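Local coordinates for protein transcriptional regulator, IclR family (Ruegeria sp. TM1040, PDB 3R4K) that probably regulates transcription by binding DNA through its N-terminal helix-turn-helix domain, with a C-terminal domain that may sense a small effector molecule, at residues A194-H199 / A215-T220; L111-S116 / V123-A128; T94-H99 / S117-K122. All coordinates share one frame; numbering follows the deposited sequence.

Interaction 1: A194-H199 / A215-T220; sequences AEVHSH and AVAAPT
H197 pairs with A218, and H199 with V216, at the open end of a β-hairpin made by strands 196-204 and 210-219. The two strands are neighbours in the six-stranded antiparallel sheet of the profilin-like C-terminal domain, the part that in IclR regulators commonly carries the effector pocket. Hydrogen-bonded and non-hydrogen-bonded antiparallel pairs alternate here. Each of the two hydrogen-bonded pairs exchanges two backbone bonds, including H197 N to A218 O at 2.7 Å and V216 N to H199 O at 2.9 Å. The non-hydrogen-bonded pair S198 and A217 lies between them, with S198 CA 3.2 Å from V216 O in a CA-H...O contact.

Side chains sort by face. H197, H199, V216 and A218 share one, where H199 and V216 rest on I231 of helix 225-245. S198 and A217 occupy the other, and S198 touches A137 of helix 137-143. The two histidines leave the hairpin differently: H197 has CG anti to the backbone N (chi1 -171°), whereas in H199 CG lies beside it (chi1 -72°). Both rings lead away from the partner strand, and across the hairpin H197 offers mainly its CB, 3.9 Å from A218 O. Its NE2 is hydrogen-bonded to Q187 OE1 on strand 186-189. V196 diverges from P219 as a pair, yet its CG1, anti to the backbone N and beside the carbonyl carbon, reaches A217 CB at 4.2 Å.

Where the strands run out, the pairing is carried one step further by T220, whose N donates to E195 O over 3.0 Å from well above the carbonyl plane. The hydroxyl folds back beside that same N, which leaves T220 OG1 3.2 Å from the carbonyl carbon E195 C.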
loop_
_atom_site.group_PDB
_atom_site.type_symbol
_atom_site.label_atom_id
_atom_site.label_comp_id
_atom_site.label_asym_id
_atom_site.label_seq_id
_atom_site.Cartn_x
_atom_site.Cartn_y
_atom_site.Cartn_z
ATOM N N ALA A 194 23.848 21.379 -19.192
ATOM C CA ALA A 194 25.298 21.518 -19.308
ATOM C C ALA A 194 25.915 22.007 -17.978
ATOM O O ALA A 194 25.317 22.846 -17.279
ATOM C CB ALA A 194 25.662 22.465 -20.440
ATOM N N GLU A 195 27.092 21.441 -17.624
ATOM C CA GLU A 195 27.899 21.745 -16.427
ATOM C C GLU A 195 27.200 21.316 -15.106
ATOM O O GLU A 195 27.474 21.868 -14.025
ATOM C CB GLU A 195 28.339 23.232 -16.375
ATOM C CG GLU A 195 29.017 23.774 -17.639
ATOM C CD GLU A 195 30.030 22.886 -18.347
ATOM O OE1 GLU A 195 31.155 22.718 -17.820
ATOM O OE2 GLU A 195 29.701 22.377 -19.444
ATOM N N VAL A 196 26.361 20.270 -15.190
ATOM C CA VAL A 196 25.727 19.687 -14.012
ATOM C C VAL A 196 26.178 18.236 -13.930
ATOM O O VAL A 196 26.011 17.488 -14.897
ATOM C CB VAL A 196 24.185 19.835 -13.980
ATOM C CG1 VAL A 196 23.597 19.155 -12.745
ATOM C CG2 VAL A 196 23.779 21.306 -14.017
ATOM N N HIS A 197 26.783 17.857 -12.798
ATOM C CA HIS A 197 27.238 16.493 -12.520
ATOM C C HIS A 197 26.285 15.879 -11.502
ATOM O O HIS A 197 26.237 16.340 -10.360
ATOM C CB HIS A 197 28.694 16.468 -12.011
ATOM C CG HIS A 197 29.282 15.096 -11.911
ATOM N ND1 HIS A 197 30.591 14.847 -12.292
ATOM C CD2 HIS A 197 28.725 13.938 -11.486
ATOM C CE1 HIS A 197 30.791 13.560 -12.067
ATOM N NE2 HIS A 197 29.691 12.973 -11.593
ATOM N N SER A 198 25.513 14.867 -11.917
ATOM C CA SER A 198 24.549 14.213 -11.050
ATOM C C SER A 198 24.915 12.755 -10.724
ATOM O O SER A 198 25.559 12.064 -11.516
ATOM C CB SER A 198 23.145 14.263 -11.651
ATOM O OG SER A 198 23.066 14.804 -12.962
ATOM N N HIS A 199 24.508 12.321 -9.521
ATOM C CA HIS A 199 24.618 10.979 -8.947
ATOM C C HIS A 199 23.220 10.535 -8.570
ATOM O O HIS A 199 22.489 11.334 -7.976
ATOM C CB HIS A 199 25.505 10.983 -7.693
ATOM C CG HIS A 199 26.963 11.163 -7.936
ATOM N ND1 HIS A 199 27.503 12.411 -8.192
ATOM C CD2 HIS A 199 27.966 10.259 -7.853
ATOM C CE1 HIS A 199 28.803 12.218 -8.310
ATOM N NE2 HIS A 199 29.127 10.937 -8.115
ATOM N N ALA A 215 18.458 11.608 -6.133
ATOM C CA ALA A 215 19.656 12.140 -6.775
ATOM C C ALA A 215 20.277 13.318 -6.071
ATOM O O ALA A 215 19.614 14.015 -5.300
ATOM C CB ALA A 215 19.333 12.536 -8.205
ATOM N N VAL A 216 21.571 13.552 -6.389
ATOM C CA VAL A 216 22.402 14.678 -5.945
ATOM C C VAL A 216 22.894 15.378 -7.212
ATOM O O VAL A 216 23.624 14.758 -7.983
ATOM C CB VAL A 216 23.574 14.215 -5.015
ATOM C CG1 VAL A 216 24.549 15.359 -4.711
ATOM C CG2 VAL A 216 23.031 13.613 -3.724
ATOM N N ALA A 217 22.451 16.624 -7.457
ATOM C CA ALA A 217 22.836 17.449 -8.618
ATOM C C ALA A 217 23.823 18.492 -8.176
ATOM O O ALA A 217 23.543 19.279 -7.267
ATOM C CB ALA A 217 21.621 18.105 -9.248
ATOM N N ALA A 218 24.989 18.496 -8.792
ATOM C CA ALA A 218 26.033 19.436 -8.423
ATOM C C ALA A 218 26.645 20.137 -9.627
ATOM O O ALA A 218 26.680 19.562 -10.714
ATOM C CB ALA A 218 27.116 18.689 -7.673
ATOM N N PRO A 219 27.204 21.351 -9.465
ATOM C CA PRO A 219 27.939 21.953 -10.584
ATOM C C PRO A 219 29.214 21.152 -10.837
ATOM O O PRO A 219 29.858 20.674 -9.892
ATOM C CB PRO A 219 28.270 23.363 -10.077
ATOM C CG PRO A 219 27.491 23.540 -8.827
ATOM C CD PRO A 219 27.301 22.194 -8.260
ATOM N N THR A 220 29.579 20.996 -12.102
ATOM C CA THR A 220 30.797 20.291 -12.486
ATOM C C THR A 220 32.021 20.923 -11.782
ATOM O O THR A 220 32.867 20.187 -11.275
ATOM C CB THR A 220 30.910 20.299 -14.002
ATOM O OG1 THR A 220 29.818 19.537 -14.512
ATOM C CG2 THR A 220 32.202 19.697 -14.495
#

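Interaction 2: L111-S116 / V123-A128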
loop_
_atom_site.group_PDB
_atom_site.type_symbol
_atom_site.label_atom_id
_atom_site.label_comp_id
_atom_site.label_asym_id
_atom_site.label_seq_id
_atom_site.Cartn_x
_atom_site.Cartn_y
_atom_site.Cartn_z
ATOM N N LEU A 111 9.651 15.416 -8.231
ATOM C CA LEU A 111 8.497 15.880 -7.473
ATOM C C LEU A 111 8.803 16.510 -6.099
ATOM O O LEU A 111 7.932 17.181 -5.543
ATOM C CB LEU A 111 7.509 14.720 -7.345
ATOM C CG LEU A 111 6.858 14.338 -8.712
ATOM C CD1 LEU A 111 6.158 12.993 -8.645
ATOM C CD2 LEU A 111 5.951 15.480 -9.275
ATOM N N SER A 112 10.027 16.361 -5.592
ATOM C CA SER A 112 10.452 16.982 -4.334
ATOM C C SER A 112 11.945 17.202 -4.406
ATOM O O SER A 112 12.653 16.401 -5.026
ATOM C CB SER A 112 10.047 16.170 -3.097
ATOM O OG SER A 112 10.712 14.931 -2.982
ATOM N N HIS A 113 12.411 18.334 -3.856
ATOM C CA HIS A 113 13.829 18.673 -3.843
ATOM C C HIS A 113 14.178 19.444 -2.587
ATOM O O HIS A 113 13.298 19.961 -1.900
ATOM C CB HIS A 113 14.229 19.482 -5.100
ATOM C CG HIS A 113 13.611 20.844 -5.172
ATOM N ND1 HIS A 113 12.408 21.057 -5.834
ATOM C CD2 HIS A 113 14.035 22.024 -4.644
ATOM C CE1 HIS A 113 12.146 22.353 -5.700
ATOM N NE2 HIS A 113 13.088 22.977 -4.975
ATOM N N ALA A 114 15.470 19.552 -2.312
ATOM C CA ALA A 114 16.012 20.343 -1.214
ATOM C C ALA A 114 17.295 21.034 -1.663
ATOM O O ALA A 114 18.034 20.495 -2.497
ATOM C CB ALA A 114 16.276 19.473 0.001
ATOM N N TYR A 115 17.521 22.250 -1.144
ATOM C CA TYR A 115 18.728 23.038 -1.384
ATOM C C TYR A 115 19.591 23.011 -0.131
ATOM O O TYR A 115 19.067 22.972 0.985
ATOM C CB TYR A 115 18.390 24.489 -1.785
ATOM C CG TYR A 115 17.641 24.604 -3.098
ATOM C CD1 TYR A 115 18.180 24.100 -4.282
ATOM C CD2 TYR A 115 16.407 25.233 -3.166
ATOM C CE1 TYR A 115 17.491 24.198 -5.490
ATOM C CE2 TYR A 115 15.716 25.345 -4.374
ATOM C CZ TYR A 115 16.265 24.832 -5.532
ATOM O OH TYR A 115 15.589 24.947 -6.718
ATOM N N SER A 116 20.909 23.014 -0.306
ATOM C CA SER A 116 21.824 23.036 0.822
ATOM C C SER A 116 22.033 24.444 1.330
ATOM O O SER A 116 21.958 25.390 0.554
ATOM C CB SER A 116 23.167 22.452 0.422
ATOM O OG SER A 116 24.049 22.463 1.535
ATOM N N VAL A 123 22.437 24.083 -7.990
ATOM C CA VAL A 123 21.681 23.574 -9.124
ATOM C C VAL A 123 20.210 23.841 -8.764
ATOM O O VAL A 123 19.714 23.311 -7.763
ATOM C CB VAL A 123 21.966 22.090 -9.456
ATOM C CG1 VAL A 123 21.119 21.640 -10.642
ATOM C CG2 VAL A 123 23.442 21.855 -9.730
HETATM N N MSE A 124 19.546 24.726 -9.509
HETATM C CA MSE A 124 18.163 25.070 -9.215
HETATM C C MSE A 124 17.179 24.152 -9.959
HETATM O O MSE A 124 17.451 23.708 -11.069
HETATM C CB MSE A 124 17.892 26.532 -9.525
HETATM C CG MSE A 124 16.409 26.834 -9.611
HETATM SE SE MSE A 124 15.934 28.685 -9.732
HETATM C CE MSE A 124 14.729 28.571 -11.355
HETATM N N MSE A 125 16.041 23.852 -9.299
HETATM C CA MSE A 125 14.973 22.994 -9.792
HETATM C C MSE A 125 13.602 23.607 -9.628
HETATM O O MSE A 125 13.399 24.584 -8.893
HETATM C CB MSE A 125 14.956 21.676 -9.022
HETATM C CG MSE A 125 16.306 21.146 -8.727
HETATM SE SE MSE A 125 16.401 19.359 -9.255
HETATM C CE MSE A 125 16.100 19.461 -11.237
ATOM N N GLU A 126 12.642 22.946 -10.271
ATOM C CA GLU A 126 11.215 23.201 -10.203
ATOM C C GLU A 126 10.557 21.847 -10.104
ATOM O O GLU A 126 11.008 20.889 -10.763
ATOM C CB GLU A 126 10.728 23.993 -11.423
ATOM C CG GLU A 126 9.627 24.983 -11.097
ATOM C CD GLU A 126 9.143 25.778 -12.291
ATOM O OE1 GLU A 126 7.939 25.678 -12.619
ATOM O OE2 GLU A 126 9.963 26.508 -12.895
ATOM N N ASP A 127 9.551 21.716 -9.230
ATOM C CA ASP A 127 8.885 20.421 -9.114
ATOM C C ASP A 127 7.994 20.211 -10.334
ATOM O O ASP A 127 7.575 21.185 -10.968
ATOM C CB ASP A 127 8.125 20.295 -7.786
ATOM C CG ASP A 127 9.049 20.146 -6.587
ATOM O OD1 ASP A 127 10.155 19.549 -6.748
ATOM O OD2 ASP A 127 8.672 20.614 -5.488
ATOM N N ALA A 128 7.788 18.938 -10.698
ATOM C CA ALA A 128 7.035 18.433 -11.855
ATOM C C ALA A 128 7.861 18.558 -13.158
ATOM O O ALA A 128 7.308 18.441 -14.257
ATOM C CB ALA A 128 5.676 19.124 -11.996
HETATM O O HOH W 1 10.166 20.430 -2.932
#
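Y115 reaches from the end of strand 107-114 across to V123 and the selenomethionines M124 and M125 in the loop leading to strand 129-131. Its CB carries CG beside the backbone N (chi1 -64°), and the ring then meets the loop mainly with one rim: CD1 and CE1 lie near V123 O, CE1 at 3.3 Å, and CZ comes close to M124 CA. H113 CD2 sits over one face, toward the rim. At the tip, Y115 OH accepts an almost straight hydrogen bond from M125 N (2.8 Å, 176°) and touches M124 CG at 3.6 Å. A phenylalanine here lacks the hydroxyl and would probably leave M125 N without this acceptor and the loop less firmly tied to the strand.

H113 makes the second tie. M125 CB packs over one imidazole face, 4.2 Å from the ring centroid, in a CH-pi contact. In the ring plane, H113 ND1 donates to D127 OD1 at 2.9 Å, meeting the carboxylate from above its plane, while one water accepts from H113 N and donates to D127 OD2. Such a histidine-carboxylate pair is likely to favour the positively charged imidazole.

Interaction 3: T94-H99 / S117-K122; sequences TGETTH and SRNATK
The turn at G95, where helix 79-94 gives way to strand 97-104, is met by R118 and N119 of the loop that follows strand 107-114. G95 is the first residue to leave the helix, with a positive phi of 76°, and having no side chain it lets an arginine lie close against the main chain. R118 NE comes within 3.4 Å of G95 CA, and R118 NH2 is 3.3 Å from the carbonyl carbon T94 C. The guanidinium presents its edge to the turn, with G95 N near its plane; as both G95 N and R118 NH2 are donors, that approach is a contact without a bond. Its positive charge near the last turn of the helix would probably suit the negative end of the helix dipole. The side chain of N119 starts out toward the same turn.

Each side of the contact is braced from within. T94 OG1 accepts from E96 N at 3.3 Å (155°), an ST turn, and is also hydrogen-bonded to L90 O. In the loop, K122 bends at its last torsion (chi4 86°) and delivers NZ to N119 O at 2.6 Å, closing the bend between those residues.

Further along, T97 and K122 cross at about a right angle, T97 OG1 lying 3.9 Å from K122 CB; that hydroxyl is hydrogen-bonded to V123 O. R222, outside both segments, bridges them, with a salt bridge to E96 OE1 and a hydrogen bond to T121 O.

The arrangement is that of a helix-to-strand connection entered through a glycine with positive phi, here packed against by the loop 117-122 at the start of an inner strand of the antiparallel sheet in the C-terminal domain.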
loop_
_atom_site.group_PDB
_atom_site.type_symbol
_atom_site.label_atom_id
_atom_site.label_comp_id
_atom_site.label_asym_id
_atom_site.label_seq_id
_atom_site.Cartn_x
_atom_site.Cartn_y
_atom_site.Cartn_z
ATOM N N THR A 94 26.133 16.676 1.624
ATOM C CA THR A 94 26.840 16.824 0.343
ATOM C C THR A 94 27.106 18.282 -0.032
ATOM O O THR A 94 27.990 18.553 -0.858
ATOM C CB THR A 94 26.035 16.158 -0.779
ATOM O OG1 THR A 94 24.769 16.820 -0.902
ATOM C CG2 THR A 94 25.825 14.665 -0.549
ATOM N N GLY A 95 26.319 19.197 0.527
ATOM C CA GLY A 95 26.431 20.618 0.200
ATOM C C GLY A 95 25.837 20.955 -1.155
ATOM O O GLY A 95 25.996 22.072 -1.657
ATOM N N GLU A 96 25.094 19.993 -1.727
ATOM C CA GLU A 96 24.501 20.088 -3.055
ATOM C C GLU A 96 22.980 19.878 -3.060
ATOM O O GLU A 96 22.404 19.479 -2.059
ATOM C CB GLU A 96 25.178 19.072 -3.984
ATOM C CG GLU A 96 26.687 19.248 -4.078
ATOM C CD GLU A 96 27.210 20.545 -4.672
ATOM O OE1 GLU A 96 26.412 21.304 -5.267
ATOM O OE2 GLU A 96 28.438 20.773 -4.589
ATOM N N THR A 97 22.335 20.191 -4.198
ATOM C CA THR A 97 20.896 20.044 -4.401
ATOM C C THR A 97 20.554 18.574 -4.521
ATOM O O THR A 97 21.207 17.852 -5.271
ATOM C CB THR A 97 20.468 20.825 -5.659
ATOM O OG1 THR A 97 20.817 22.200 -5.461
ATOM C CG2 THR A 97 18.956 20.675 -5.984
ATOM N N THR A 98 19.525 18.141 -3.794
ATOM C CA THR A 98 19.054 16.760 -3.843
ATOM C C THR A 98 17.620 16.744 -4.370
ATOM O O THR A 98 16.890 17.708 -4.163
ATOM C CB THR A 98 19.186 16.094 -2.471
ATOM O OG1 THR A 98 18.442 16.856 -1.525
ATOM C CG2 THR A 98 20.635 15.985 -2.009
ATOM N N HIS A 99 17.226 15.682 -5.073
ATOM C CA HIS A 99 15.861 15.591 -5.573
ATOM C C HIS A 99 15.384 14.156 -5.730
ATOM O O HIS A 99 16.167 13.246 -6.013
ATOM C CB HIS A 99 15.646 16.379 -6.882
ATOM C CG HIS A 99 16.475 15.952 -8.045
ATOM N ND1 HIS A 99 15.918 15.251 -9.109
ATOM C CD2 HIS A 99 17.776 16.213 -8.320
ATOM C CE1 HIS A 99 16.907 15.065 -9.969
ATOM N NE2 HIS A 99 18.046 15.634 -9.539
ATOM N N SER A 117 22.349 24.585 2.620
ATOM C CA SER A 117 22.622 25.893 3.215
ATOM C C SER A 117 24.029 26.369 2.865
ATOM O O SER A 117 24.274 27.576 2.848
ATOM C CB SER A 117 22.460 25.837 4.736
ATOM O OG SER A 117 23.416 24.990 5.361
ATOM N N ARG A 118 24.946 25.417 2.598
ATOM C CA ARG A 118 26.385 25.605 2.394
ATOM C C ARG A 118 26.798 26.493 1.202
ATOM O O ARG A 118 27.590 27.425 1.417
ATOM C CB ARG A 118 27.108 24.254 2.273
ATOM C CG ARG A 118 26.968 23.373 3.512
ATOM C CD ARG A 118 28.199 22.531 3.747
ATOM N NE ARG A 118 28.084 21.205 3.146
ATOM C CZ ARG A 118 28.968 20.226 3.318
ATOM N NH1 ARG A 118 30.038 20.414 4.080
ATOM N NH2 ARG A 118 28.783 19.050 2.737
ATOM N N ASN A 119 26.367 26.191 -0.042
ATOM C CA ASN A 119 26.873 27.006 -1.162
ATOM C C ASN A 119 25.824 27.948 -1.704
ATOM O O ASN A 119 24.673 27.551 -1.815
ATOM C CB ASN A 119 27.395 26.113 -2.281
ATOM C CG ASN A 119 28.388 25.086 -1.804
ATOM O OD1 ASN A 119 28.024 23.954 -1.479
ATOM N ND2 ASN A 119 29.642 25.469 -1.663
ATOM N N ALA A 120 26.229 29.184 -2.080
ATOM C CA ALA A 120 25.334 30.204 -2.644
ATOM C C ALA A 120 24.966 29.874 -4.088
ATOM O O ALA A 120 23.860 30.178 -4.505
ATOM C CB ALA A 120 25.979 31.571 -2.569
ATOM N N THR A 121 25.891 29.271 -4.849
ATOM C CA THR A 121 25.652 28.843 -6.238
ATOM C C THR A 121 25.189 27.385 -6.172
ATOM O O THR A 121 25.911 26.524 -5.644
ATOM C CB THR A 121 26.881 29.052 -7.138
ATOM O OG1 THR A 121 27.934 28.215 -6.664
ATOM C CG2 THR A 121 27.363 30.483 -7.144
ATOM N N LYS A 122 23.946 27.136 -6.608
ATOM C CA LYS A 122 23.299 25.826 -6.523
ATOM C C LYS A 122 22.714 25.391 -7.842
ATOM O O LYS A 122 22.441 26.239 -8.688
ATOM C CB LYS A 122 22.127 25.912 -5.518
ATOM C CG LYS A 122 22.511 26.295 -4.108
ATOM C CD LYS A 122 21.392 27.019 -3.480
ATOM C CE LYS A 122 21.340 26.910 -1.992
ATOM N NZ LYS A 122 22.167 27.920 -1.310
#

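How the interactions relate
All three contacts gather round one end of the same antiparallel sheet. Interactions 1 and 3 are partly buried, whereas interaction 2 is a surface contact. Interaction 1 is regular strand pairing dominated by main-chain bonds; interactions 2 and 3 hold successive parts of a single irregular loop, one by a histidine-carboxylate pair and a tyrosine hydroxyl, the other by an arginine edge packed on a glycine turn. Strand 97-104 is the common neighbour, bonded through its backbone to strand 210-219 of interaction 1 and to strand 107-114 of interaction 2. V123 joins interactions 1 and 2 directly, its CG2 packing against A217 and A218.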